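Local coordinates for Tle cognate immunity protein 4 C-terminal domain-containing protein (Pseudomonas aeruginosa PAO1, PDB 4R1D) that is the immunity protein Tli4, which binds the lipase effector Tle4 of the H2 type VI secretion system and so probably protects the cell that makes it, at residues F11-L15 / L252-L257; V23-Y29 / R163-T169; D33-L38 / H106-G112; N132-P138 / I149-A155. All coordinates share one frame; numbering follows the deposited sequence. Where two conformers were deposited one is given.

Contact 1 of 4, residues F11-L15 / L252-L257; sequences FGRFL and LTEPNL
Two torsions bring Phe14 and Arg13 up to the 252-257 segment. Phe14 turns CG away from its own carbonyl carbon, beside the backbone N (chi1 -71°), and its ring reaches out to Pro255 and Leu257. Arg13 starts in the same way but bends at chi2 (-80°), which brings one face of its guanidinium against Leu252 CD1. The proline meets the rim of the phenyl ring. Phe14 CZ lies 3.8 Å from Pro255 CD, and the contact is near the ring plane. Thr253 O approaches the same corner obliquely, 3.6 Å from Phe14 CZ. Leu257 covers one face of the ring. It was modelled in two conformers, so this cover may hold only part of the time. In the one described, Leu257 CD1 sits 4.0 Å from the centroid of the Phe14 ring, almost straight above it, in a CH-pi contact. The other methyl, Leu257 CD2, touches Phe14 CE1.

Both Arg13 and Phe14 belong to a type II' beta turn, Phe11 to Phe14, that links strands 7-11 and 14-18 as a tight hairpin. Phe11 N donates to Phe14 O (2.9 Å), and Phe14 N donates back to Phe11 O. Gly12 takes the positive phi (58°) of this turn.

At the turn itself, Arg13 CG rests 3.4 Å from Leu252 O. Leu252 CD1 is 3.6 Å from Arg13 NH2. The charged end is held by a salt bridge from Arg13 NE to Glu162, while NH1 donates to Gly156 O. Phe180 and Val297 also pack against Phe14.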
# COMPACT_ATOMS: atom_id res chain seq x y z
N PHE B 11 8.19 -16.08 22.29
CA PHE B 11 7.78 -15.73 20.93
C PHE B 11 8.69 -16.50 19.97
O PHE B 11 9.91 -16.33 19.99
CB PHE B 11 7.90 -14.22 20.69
CG PHE B 11 7.04 -13.38 21.59
CD1 PHE B 11 5.65 -13.54 21.62
CD2 PHE B 11 7.61 -12.40 22.39
CE1 PHE B 11 4.86 -12.75 22.45
CE2 PHE B 11 6.82 -11.61 23.23
CZ PHE B 11 5.45 -11.78 23.25
N GLY B 12 8.11 -17.37 19.16
CA GLY B 12 8.92 -18.15 18.23
C GLY B 12 9.97 -18.95 18.99
O GLY B 12 9.62 -19.69 19.91
N ARG B 13 11.24 -18.78 18.63
CA ARG B 13 12.33 -19.52 19.28
C ARG B 13 12.89 -18.76 20.48
O ARG B 13 13.82 -19.24 21.13
CB ARG B 13 13.48 -19.79 18.30
CG ARG B 13 13.06 -20.48 17.00
CD ARG B 13 12.88 -21.99 17.15
NE ARG B 13 12.16 -22.58 16.01
CZ ARG B 13 11.96 -23.88 15.84
NH1 ARG B 13 12.45 -24.75 16.72
NH2 ARG B 13 11.27 -24.32 14.79
N PHE B 14 12.33 -17.59 20.77
CA PHE B 14 12.96 -16.67 21.70
C PHE B 14 12.15 -16.37 22.97
O PHE B 14 10.96 -16.65 23.04
CB PHE B 14 13.32 -15.36 20.98
CG PHE B 14 14.47 -15.52 20.02
CD1 PHE B 14 15.76 -15.15 20.38
CD2 PHE B 14 14.27 -16.10 18.77
CE1 PHE B 14 16.82 -15.33 19.52
CE2 PHE B 14 15.33 -16.29 17.90
CZ PHE B 14 16.60 -15.90 18.28
N LEU B 15 12.84 -15.81 23.96
CA LEU B 15 12.20 -15.27 25.16
C LEU B 15 12.52 -13.79 25.28
O LEU B 15 13.57 -13.33 24.81
CB LEU B 15 12.76 -15.97 26.42
CG LEU B 15 12.67 -17.49 26.51
CD1 LEU B 15 13.41 -17.97 27.76
CD2 LEU B 15 11.22 -17.93 26.55
N LEU B 252 17.48 -21.56 12.61
CA LEU B 252 16.28 -21.31 13.42
C LEU B 252 16.60 -20.41 14.61
O LEU B 252 15.76 -19.61 15.04
CB LEU B 252 15.66 -22.62 13.92
CG LEU B 252 15.16 -23.60 12.86
CD1 LEU B 252 14.62 -24.88 13.47
CD2 LEU B 252 14.10 -22.93 11.98
N THR B 253 17.81 -20.55 15.15
CA THR B 253 18.17 -19.85 16.38
C THR B 253 19.06 -18.65 16.15
O THR B 253 19.35 -17.89 17.07
CB THR B 253 18.85 -20.81 17.41
OG1 THR B 253 20.06 -21.35 16.85
CG2 THR B 253 17.90 -21.95 17.76
N GLU B 254 19.48 -18.45 14.90
CA GLU B 254 20.21 -17.26 14.55
C GLU B 254 19.54 -16.57 13.37
O GLU B 254 20.19 -16.27 12.38
CB GLU B 254 21.65 -17.62 14.17
CG GLU B 254 22.28 -18.64 15.10
CD GLU B 254 23.52 -19.27 14.50
OE1 GLU B 254 23.39 -20.31 13.82
OE2 GLU B 254 24.62 -18.71 14.72
N PRO B 255 18.22 -16.34 13.48
CA PRO B 255 17.54 -15.68 12.37
C PRO B 255 17.82 -14.19 12.41
O PRO B 255 18.50 -13.72 13.31
CB PRO B 255 16.06 -15.94 12.67
CG PRO B 255 16.00 -15.94 14.16
CD PRO B 255 17.31 -16.58 14.61
N ASN B 256 17.31 -13.45 11.43
CA ASN B 256 17.34 -12.01 11.55
C ASN B 256 16.46 -11.63 12.75
O ASN B 256 15.38 -12.18 12.91
CB ASN B 256 16.82 -11.37 10.28
CG ASN B 256 16.72 -9.87 10.40
OD1 ASN B 256 15.66 -9.33 10.69
ND2 ASN B 256 17.84 -9.18 10.19
N LEU B 257 16.95 -10.72 13.59
CA LEU B 257 16.20 -10.30 14.78
C LEU B 257 16.18 -8.78 14.85
O LEU B 257 17.21 -8.14 14.71
CB LEU B 257 16.86 -10.85 16.05
CG LEU B 257 15.99 -11.15 17.27
CD1 LEU B 257 15.10 -12.35 17.00
CD2 LEU B 257 16.87 -11.43 18.48

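Contact 2 of 4, residues V23-Y29 / R163-T169; sequences VINAGYY and RFGVGVT
Ile24, Ala26 and Val166 form the apolar centre on one face of this strand pair. Val166 uses its two methyls separately. Val166 CG1 meets Ile24 CG2 at 3.6 Å, and Val166 CG2 meets Ala26 CB at 4.0 Å. Further along the same face, Tyr28 CD1 lies 3.7 Å from Phe164 CB. The Phe164 ring itself leads away, because chi1 of 69° puts CG between the backbone N and the carbonyl carbon. It turns to Phe180 in an edge-to-face pair. Phe11 of strand 7-11 covers this apolar face, touching Tyr28, Phe164 and Val166.

The two strands are antiparallel neighbours, with axes at 169°. Eight backbone hydrogen bonds join them, at Val23-Thr169, Asn25-Gly167, Gly27-Gly165 and Tyr29-Arg163. The pair couples a strand of the N-terminal family region to one of the C-terminal region.

The other face carries Val23, Thr169, Asn25, Tyr29 and Arg163; at Gly27, Gly165 and Gly167 it has no side chains. The Arg163 guanidinium lies flat on the Tyr29 ring, with centres 4.0 Å apart and planes at 11°. This is both a stack and a cation-pi contact. Arg163 NH1 stands over the rim of the ring, 3.6 Å from Tyr29 CE1. A water bridges the two strands from here, its O 2.6 Å from Tyr29 OH and 2.9 Å from Gly165 O. Gly165 O also accepts from Gly27 N. This face meets the lipase Tle4: Arg163 NH2 bonds to Gln110 of the Tle4 chain, and Tyr29 OH to Asn64 of that chain.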
# COMPACT_ATOMS: atom_id res chain seq x y z
N VAL B 23 0.79 -3.99 26.97
CA VAL B 23 -0.30 -4.42 26.09
C VAL B 23 0.34 -4.99 24.83
O VAL B 23 1.02 -4.26 24.10
CB VAL B 23 -1.21 -3.24 25.72
CG1 VAL B 23 -2.34 -3.71 24.81
CG2 VAL B 23 -1.75 -2.56 26.98
N ILE B 24 0.11 -6.27 24.58
CA ILE B 24 0.87 -7.05 23.60
C ILE B 24 -0.02 -7.58 22.47
O ILE B 24 -1.07 -8.16 22.72
CB ILE B 24 1.55 -8.26 24.28
CG1 ILE B 24 2.46 -7.78 25.41
CG2 ILE B 24 2.33 -9.10 23.27
CD1 ILE B 24 2.85 -8.89 26.39
N ASN B 25 0.40 -7.36 21.23
CA ASN B 25 -0.26 -7.93 20.07
C ASN B 25 0.78 -8.68 19.25
O ASN B 25 1.80 -8.11 18.88
CB ASN B 25 -0.89 -6.83 19.22
CG ASN B 25 -2.17 -6.30 19.83
OD1 ASN B 25 -3.24 -6.87 19.64
ND2 ASN B 25 -2.06 -5.21 20.59
N ALA B 26 0.52 -9.96 18.97
CA ALA B 26 1.51 -10.81 18.30
C ALA B 26 0.95 -11.47 17.06
O ALA B 26 -0.24 -11.78 16.97
CB ALA B 26 2.03 -11.86 19.25
N GLY B 27 1.84 -11.71 16.11
CA GLY B 27 1.52 -12.47 14.92
C GLY B 27 2.64 -13.44 14.60
O GLY B 27 3.81 -13.15 14.86
N TYR B 28 2.27 -14.59 14.04
CA TYR B 28 3.21 -15.67 13.73
C TYR B 28 2.97 -16.10 12.31
O TYR B 28 1.82 -16.17 11.87
CB TYR B 28 2.98 -16.85 14.67
CG TYR B 28 3.08 -16.44 16.10
CD1 TYR B 28 4.32 -16.34 16.71
CD2 TYR B 28 1.94 -16.10 16.82
CE1 TYR B 28 4.43 -15.93 18.02
CE2 TYR B 28 2.04 -15.69 18.14
CZ TYR B 28 3.29 -15.61 18.73
OH TYR B 28 3.42 -15.20 20.04
N TYR B 29 4.05 -16.41 11.60
CA TYR B 29 3.95 -16.67 10.17
C TYR B 29 4.81 -17.88 9.81
O TYR B 29 5.98 -17.96 10.21
CB TYR B 29 4.42 -15.44 9.37
CG TYR B 29 3.80 -14.15 9.86
CD1 TYR B 29 4.34 -13.46 10.94
CD2 TYR B 29 2.67 -13.61 9.24
CE1 TYR B 29 3.78 -12.28 11.40
CE2 TYR B 29 2.09 -12.42 9.70
CZ TYR B 29 2.65 -11.77 10.77
OH TYR B 29 2.11 -10.59 11.24
N ARG B 163 8.54 -16.87 11.24
CA ARG B 163 8.69 -15.46 11.54
C ARG B 163 7.65 -15.08 12.57
O ARG B 163 6.57 -15.67 12.60
CB ARG B 163 8.50 -14.63 10.25
CG ARG B 163 8.31 -13.12 10.47
CD ARG B 163 8.48 -12.34 9.17
NE ARG B 163 7.46 -12.63 8.15
CZ ARG B 163 6.32 -11.96 8.03
NH1 ARG B 163 6.03 -10.97 8.88
NH2 ARG B 163 5.47 -12.27 7.07
N PHE B 164 7.99 -14.12 13.42
CA PHE B 164 6.99 -13.48 14.26
C PHE B 164 7.18 -11.98 14.29
O PHE B 164 8.24 -11.45 13.94
CB PHE B 164 6.99 -14.06 15.69
CG PHE B 164 8.23 -13.72 16.51
CD1 PHE B 164 8.37 -12.47 17.10
CD2 PHE B 164 9.22 -14.66 16.69
CE1 PHE B 164 9.51 -12.17 17.86
CE2 PHE B 164 10.35 -14.37 17.46
CZ PHE B 164 10.50 -13.13 18.05
N GLY B 165 6.14 -11.28 14.71
CA GLY B 165 6.24 -9.87 15.00
C GLY B 165 5.34 -9.60 16.18
O GLY B 165 4.19 -10.04 16.20
N VAL B 166 5.88 -8.87 17.15
CA VAL B 166 5.17 -8.56 18.38
C VAL B 166 5.24 -7.07 18.59
O VAL B 166 6.29 -6.48 18.42
CB VAL B 166 5.80 -9.28 19.60
CG1 VAL B 166 5.04 -8.93 20.86
CG2 VAL B 166 5.83 -10.78 19.37
N GLY B 167 4.10 -6.47 18.92
CA GLY B 167 4.02 -5.04 19.17
C GLY B 167 3.52 -4.80 20.58
O GLY B 167 2.63 -5.50 21.04
N VAL B 168 4.11 -3.81 21.25
CA VAL B 168 3.87 -3.62 22.67
C VAL B 168 3.68 -2.15 22.99
O VAL B 168 4.48 -1.32 22.55
CB VAL B 168 5.07 -4.13 23.50
CG1 VAL B 168 4.75 -4.13 24.99
CG2 VAL B 168 5.45 -5.53 23.05
N THR B 169 2.64 -1.84 23.75
CA THR B 169 2.50 -0.49 24.29
C THR B 169 2.52 -0.50 25.81
O THR B 169 2.34 -1.55 26.45
CB THR B 169 1.24 0.25 23.77
OG1 THR B 169 0.05 -0.39 24.25
CG2 THR B 169 1.23 0.28 22.23
O HOH W 1 3.14 -9.78 13.51

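Contact 3 of 4, residues D33-L38 / H106-G112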
# COMPACT_ATOMS: atom_id res chain seq x y z
N ASP B 33 3.05 -17.15 5.53
CA ASP B 33 1.62 -16.94 5.74
C ASP B 33 1.25 -17.01 7.22
O ASP B 33 1.78 -17.83 7.95
CB ASP B 33 0.83 -18.01 4.96
CG ASP B 33 1.05 -17.90 3.46
OD1 ASP B 33 1.03 -16.76 2.94
OD2 ASP B 33 1.25 -18.94 2.80
N ARG B 34 0.34 -16.14 7.66
CA ARG B 34 -0.00 -16.10 9.07
C ARG B 34 -0.68 -17.37 9.58
O ARG B 34 -1.59 -17.89 8.94
CB ARG B 34 -0.91 -14.91 9.35
CG ARG B 34 -1.34 -14.81 10.81
CD ARG B 34 -1.91 -13.44 11.10
NE ARG B 34 -2.42 -13.37 12.47
CZ ARG B 34 -3.31 -12.48 12.90
NH1 ARG B 34 -3.78 -11.56 12.07
NH2 ARG B 34 -3.73 -12.51 14.17
N ILE B 35 -0.21 -17.87 10.72
CA ILE B 35 -0.93 -18.90 11.44
C ILE B 35 -1.72 -18.18 12.53
O ILE B 35 -1.16 -17.63 13.48
CB ILE B 35 -0.02 -20.03 11.99
CG1 ILE B 35 -0.87 -21.06 12.75
CG2 ILE B 35 1.12 -19.47 12.86
CD1 ILE B 35 -0.26 -22.46 12.78
N GLU B 36 -3.03 -18.15 12.33
CA GLU B 36 -3.96 -17.38 13.15
C GLU B 36 -4.65 -18.26 14.19
O GLU B 36 -5.25 -19.28 13.85
CB GLU B 36 -5.01 -16.72 12.25
CG GLU B 36 -5.97 -15.80 13.01
CD GLU B 36 -7.14 -15.34 12.16
OE1 GLU B 36 -7.33 -15.89 11.05
OE2 GLU B 36 -7.89 -14.44 12.60
N TYR B 37 -4.58 -17.85 15.45
CA TYR B 37 -5.29 -18.55 16.52
C TYR B 37 -6.77 -18.18 16.48
O TYR B 37 -7.13 -17.00 16.41
CB TYR B 37 -4.68 -18.19 17.87
CG TYR B 37 -5.57 -18.60 19.01
CD1 TYR B 37 -5.72 -19.94 19.36
CD2 TYR B 37 -6.29 -17.65 19.73
CE1 TYR B 37 -6.56 -20.31 20.39
CE2 TYR B 37 -7.12 -18.01 20.75
CZ TYR B 37 -7.25 -19.34 21.08
OH TYR B 37 -8.09 -19.68 22.12
N LEU B 38 -7.63 -19.19 16.54
CA LEU B 38 -9.07 -18.97 16.48
C LEU B 38 -9.71 -19.28 17.83
O LEU B 38 -9.26 -20.19 18.52
CB LEU B 38 -9.69 -19.88 15.42
CG LEU B 38 -9.12 -19.80 14.00
CD1 LEU B 38 -9.82 -20.80 13.08
CD2 LEU B 38 -9.26 -18.38 13.47
N HIS B 106 -6.76 -26.52 20.67
CA HIS B 106 -6.90 -25.13 20.26
C HIS B 106 -6.91 -25.15 18.75
O HIS B 106 -6.23 -25.98 18.14
CB HIS B 106 -5.72 -24.27 20.72
CG HIS B 106 -5.50 -24.27 22.20
ND1 HIS B 106 -6.36 -23.65 23.08
CD2 HIS B 106 -4.51 -24.82 22.95
CE1 HIS B 106 -5.91 -23.81 24.31
NE2 HIS B 106 -4.79 -24.52 24.26
N VAL B 107 -7.65 -24.24 18.14
CA VAL B 107 -7.79 -24.22 16.69
C VAL B 107 -6.99 -23.10 16.03
O VAL B 107 -6.89 -22.01 16.58
CB VAL B 107 -9.27 -24.07 16.30
CG1 VAL B 107 -9.41 -23.14 15.13
CG2 VAL B 107 -9.84 -25.40 15.97
N TYR B 108 -6.43 -23.39 14.86
CA TYR B 108 -5.67 -22.40 14.10
C TYR B 108 -6.03 -22.43 12.63
O TYR B 108 -6.34 -23.49 12.09
CB TYR B 108 -4.17 -22.65 14.25
CG TYR B 108 -3.73 -22.67 15.69
CD1 TYR B 108 -3.16 -21.55 16.28
CD2 TYR B 108 -3.94 -23.80 16.47
CE1 TYR B 108 -2.78 -21.57 17.60
CE2 TYR B 108 -3.57 -23.82 17.78
CZ TYR B 108 -2.99 -22.71 18.35
OH TYR B 108 -2.62 -22.76 19.67
N ARG B 109 -5.97 -21.26 11.99
CA ARG B 109 -6.15 -21.17 10.55
C ARG B 109 -4.82 -20.75 9.93
O ARG B 109 -4.20 -19.80 10.39
CB ARG B 109 -7.22 -20.14 10.20
CG ARG B 109 -7.44 -20.01 8.71
CD ARG B 109 -8.40 -18.87 8.39
NE ARG B 109 -8.96 -19.01 7.04
CZ ARG B 109 -9.79 -18.14 6.48
NH1 ARG B 109 -10.15 -17.04 7.13
NH2 ARG B 109 -10.25 -18.36 5.25
N TRP B 110 -4.38 -21.46 8.91
CA TRP B 110 -3.12 -21.15 8.26
C TRP B 110 -3.34 -21.23 6.75
O TRP B 110 -3.36 -22.32 6.17
CB TRP B 110 -2.02 -22.13 8.70
CG TRP B 110 -0.70 -21.87 8.03
CD1 TRP B 110 -0.05 -20.67 7.90
CD2 TRP B 110 0.13 -22.85 7.38
NE1 TRP B 110 1.14 -20.84 7.22
CE2 TRP B 110 1.27 -22.17 6.89
CE3 TRP B 110 0.02 -24.23 7.19
CZ2 TRP B 110 2.30 -22.83 6.21
CZ3 TRP B 110 1.06 -24.89 6.50
CH2 TRP B 110 2.17 -24.18 6.03
N LYS B 111 -3.56 -20.08 6.13
CA LYS B 111 -4.00 -20.05 4.74
C LYS B 111 -2.99 -19.34 3.86
O LYS B 111 -2.48 -18.28 4.22
CB LYS B 111 -5.36 -19.35 4.63
CG LYS B 111 -5.88 -19.20 3.20
CD LYS B 111 -7.19 -18.44 3.16
CE LYS B 111 -7.03 -17.02 3.67
NZ LYS B 111 -8.29 -16.23 3.52
N GLY B 112 -2.70 -19.93 2.71
CA GLY B 112 -1.79 -19.28 1.79
C GLY B 112 -1.79 -19.94 0.43
O GLY B 112 -2.42 -20.97 0.23
O HOH W 2 -3.94 -17.57 7.61
O HOH W 3 -9.53 -15.60 9.64
O HOH W 4 -8.85 -22.41 22.11
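Tyr37 turns its edge toward the face of Tyr108. The pair is an offset edge-to-face one, with centroids 5.7 Å apart and planes at 61°. Tyr37 CD1 leads, 3.8 Å from Tyr108 CE1. A water links Tyr37 OH to His106 ND1. Tyr108 OH is held by Asp150 O. Beyond Tyr108, Ile35 CG1 rests on its CB.

Glu36 and Arg109 lie side by side on the other face and point the same way, with carboxylate and guanidinium planes at 16°. Their charged atoms do not touch. A water spans them instead, donating to Glu36 OE1 (2.6 Å) and accepting from Arg109 NH1 (3.0 Å). Asp96 takes the salt bridge of Arg109.

Trp110 presents its edge to the backbone. Its NE1 makes a weak bond to Asp33 O (3.2 Å) and also bonds to Leu30 O. Arg397 of the Tle4 chain sits on this end, in a salt bridge to Asp33 and a cation-pi contact with Trp110.

Backbone bonds pair Glu36 with Arg109 in both directions. Between Arg34 and Lys111 a water takes the place of a direct bond, joining Arg34 O to Lys111 N. The result is an antiparallel strand pair between two helices: Leu38 and Arg109 face helix 42-58, and Trp110 faces helix 119-132.

Contact 4 of 4, residues N132-P138 / I149-A155; sequences NLRSRAP and IDHAYIA
Arg136 reaches over the turn 149-152 and grips two of its carbonyls. From CB the chain sets out with chi1 of 73°, which places Arg136 CG between the backbone N and the carbonyl carbon, 3.7 Å from Ala152 N. It then runs extended. Arg136 CD passes 3.6 Å from Ala152 O. Arg136 NE donates to that same Ala152 O at 3.0 Å. At the tip, Arg136 NH2 donates to Ile149 O at 2.9 Å, and NH1 turns to Glu140 O. Both acceptors lie near the guanidinium plane, yet the donors stand above the carbonyl planes. Ile149 N also donates to Ala152 O, from the opposite face of its plane, so two donors share this oxygen. The type II turn's own bond, Ala152 N to Ile149 O, is weak. Arg136 N bonds to His151 O.

Earlier in the segment, Arg134 CB lies over the Tyr153 ring, 3.8 Å from its centroid, as a CH-pi contact. Tyr153 OH is bonded to Glu144. Two backbone bonds join Arg134 and Tyr153.

Strand 133-135 leaves helix 119-132 directly and runs antiparallel to strand 152-155, which pairs in turn with strand 146-149. Leu133, Ile149 and Ala152 pack on Tyr108 of strand 107-115, and Ile149 also touches Tyr28 of strand 23-30.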
# COMPACT_ATOMS: atom_id res chain seq x y z
N ASN B 132 3.08 -31.96 14.65
CA ASN B 132 4.00 -31.22 15.50
C ASN B 132 3.37 -30.14 16.39
O ASN B 132 4.06 -29.57 17.24
CB ASN B 132 5.11 -30.58 14.66
CG ASN B 132 5.93 -31.59 13.86
OD1 ASN B 132 6.04 -32.77 14.23
ND2 ASN B 132 6.52 -31.13 12.77
N LEU B 133 2.10 -29.83 16.19
CA LEU B 133 1.49 -28.71 16.92
C LEU B 133 1.13 -29.11 18.35
O LEU B 133 0.16 -29.82 18.57
CB LEU B 133 0.27 -28.17 16.18
CG LEU B 133 -0.24 -26.80 16.66
CD1 LEU B 133 0.87 -25.76 16.65
CD2 LEU B 133 -1.43 -26.32 15.84
N ARG B 134 1.92 -28.65 19.32
CA ARG B 134 1.76 -29.05 20.72
C ARG B 134 1.15 -27.91 21.53
O ARG B 134 1.58 -26.77 21.40
CB ARG B 134 3.11 -29.41 21.33
CG ARG B 134 3.89 -30.48 20.60
CD ARG B 134 3.50 -31.89 21.04
NE ARG B 134 4.61 -32.82 20.86
CZ ARG B 134 4.82 -33.55 19.76
NH1 ARG B 134 3.98 -33.46 18.73
NH2 ARG B 134 5.86 -34.37 19.70
N SER B 135 0.18 -28.22 22.37
CA SER B 135 -0.41 -27.19 23.22
C SER B 135 0.52 -26.78 24.37
O SER B 135 1.37 -27.57 24.82
CB SER B 135 -1.74 -27.69 23.79
OG SER B 135 -1.53 -28.93 24.46
N ARG B 136 0.37 -25.54 24.84
CA ARG B 136 1.05 -25.06 26.04
C ARG B 136 0.15 -24.02 26.71
O ARG B 136 -0.70 -23.42 26.05
CB ARG B 136 2.43 -24.45 25.72
CG ARG B 136 2.37 -23.07 25.03
CD ARG B 136 3.74 -22.52 24.62
NE ARG B 136 3.53 -21.27 23.88
CZ ARG B 136 3.63 -20.05 24.40
NH1 ARG B 136 3.99 -19.89 25.66
NH2 ARG B 136 3.38 -18.98 23.65
N ALA B 137 0.31 -23.83 28.02
CA ALA B 137 -0.41 -22.78 28.72
C ALA B 137 0.12 -21.44 28.23
O ALA B 137 1.25 -21.37 27.74
CB ALA B 137 -0.22 -22.92 30.24
N PRO B 138 -0.69 -20.37 28.33
CA PRO B 138 -0.34 -19.09 27.71
C PRO B 138 1.06 -18.58 28.07
O PRO B 138 1.70 -17.97 27.21
CB PRO B 138 -1.41 -18.14 28.25
CG PRO B 138 -2.60 -19.01 28.45
CD PRO B 138 -2.05 -20.35 28.90
N ILE B 149 3.83 -20.19 19.48
CA ILE B 149 2.79 -19.29 19.00
C ILE B 149 1.73 -19.19 20.11
O ILE B 149 1.95 -19.69 21.22
CB ILE B 149 2.18 -19.81 17.68
CG1 ILE B 149 1.46 -21.14 17.90
CG2 ILE B 149 3.29 -19.99 16.62
CD1 ILE B 149 0.71 -21.66 16.69
N ASP B 150 0.59 -18.55 19.83
CA ASP B 150 -0.47 -18.47 20.82
C ASP B 150 -0.89 -19.86 21.27
O ASP B 150 -1.27 -20.68 20.44
CB ASP B 150 -1.72 -17.79 20.25
CG ASP B 150 -1.41 -16.46 19.62
OD1 ASP B 150 -1.45 -15.44 20.33
OD2 ASP B 150 -1.13 -16.45 18.41
N HIS B 151 -0.81 -20.12 22.58
CA HIS B 151 -1.36 -21.35 23.16
C HIS B 151 -0.71 -22.65 22.69
O HIS B 151 -1.21 -23.74 22.97
CB HIS B 151 -2.86 -21.43 22.91
CG HIS B 151 -3.63 -20.25 23.42
ND1 HIS B 151 -3.94 -20.09 24.75
CD2 HIS B 151 -4.15 -19.18 22.78
CE1 HIS B 151 -4.62 -18.97 24.91
NE2 HIS B 151 -4.76 -18.39 23.72
N ALA B 152 0.39 -22.56 21.97
CA ALA B 152 1.01 -23.76 21.45
C ALA B 152 2.45 -23.55 21.02
O ALA B 152 2.99 -22.46 21.14
CB ALA B 152 0.18 -24.31 20.28
N TYR B 153 3.06 -24.62 20.53
CA TYR B 153 4.33 -24.50 19.84
C TYR B 153 4.48 -25.58 18.79
O TYR B 153 3.95 -26.68 18.93
CB TYR B 153 5.51 -24.54 20.81
CG TYR B 153 5.70 -25.85 21.55
CD1 TYR B 153 4.94 -26.15 22.68
CD2 TYR B 153 6.65 -26.76 21.12
CE1 TYR B 153 5.12 -27.35 23.35
CE2 TYR B 153 6.84 -27.96 21.79
CZ TYR B 153 6.07 -28.24 22.90
OH TYR B 153 6.28 -29.44 23.55
N ILE B 154 5.20 -25.25 17.73
CA ILE B 154 5.44 -26.20 16.67
C ILE B 154 6.71 -26.95 17.05
O ILE B 154 7.80 -26.39 17.03
CB ILE B 154 5.60 -25.47 15.33
CG1 ILE B 154 4.35 -24.63 15.06
CG2 ILE B 154 5.85 -26.48 14.20
CD1 ILE B 154 4.47 -23.66 13.89
N ALA B 155 6.54 -28.20 17.46
CA ALA B 155 7.66 -28.95 18.03
C ALA B 155 8.67 -29.36 16.96
O ALA B 155 8.30 -29.64 15.82
CB ALA B 155 7.14 -30.18 18.78
O HOH W 5 -0.13 -18.17 24.44

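Overall arrangement
Of the four, contact 1 joins the segments furthest apart in sequence, and the other three close within its span. Contact 2 encloses contacts 3 and 4, which follow one another. Contacts 2 and 3 have centres about 15 Å apart and share a run of antiparallel strands, since strands 23-30 and 33-38 are neighbours. Tyr28 O probably bonds to Ile35 N between them. Contacts 3 and 4 have centres about 12 Å apart and meet where His106 lies beside His151. Contacts 1 and 2, with centres about 13 Å apart, meet where Gly12 packs on Phe164. Contacts 1, 2 and 4 each tie the N-terminal family region to the C-terminal one. Contacts 2 and 3 also present residues to Tle4.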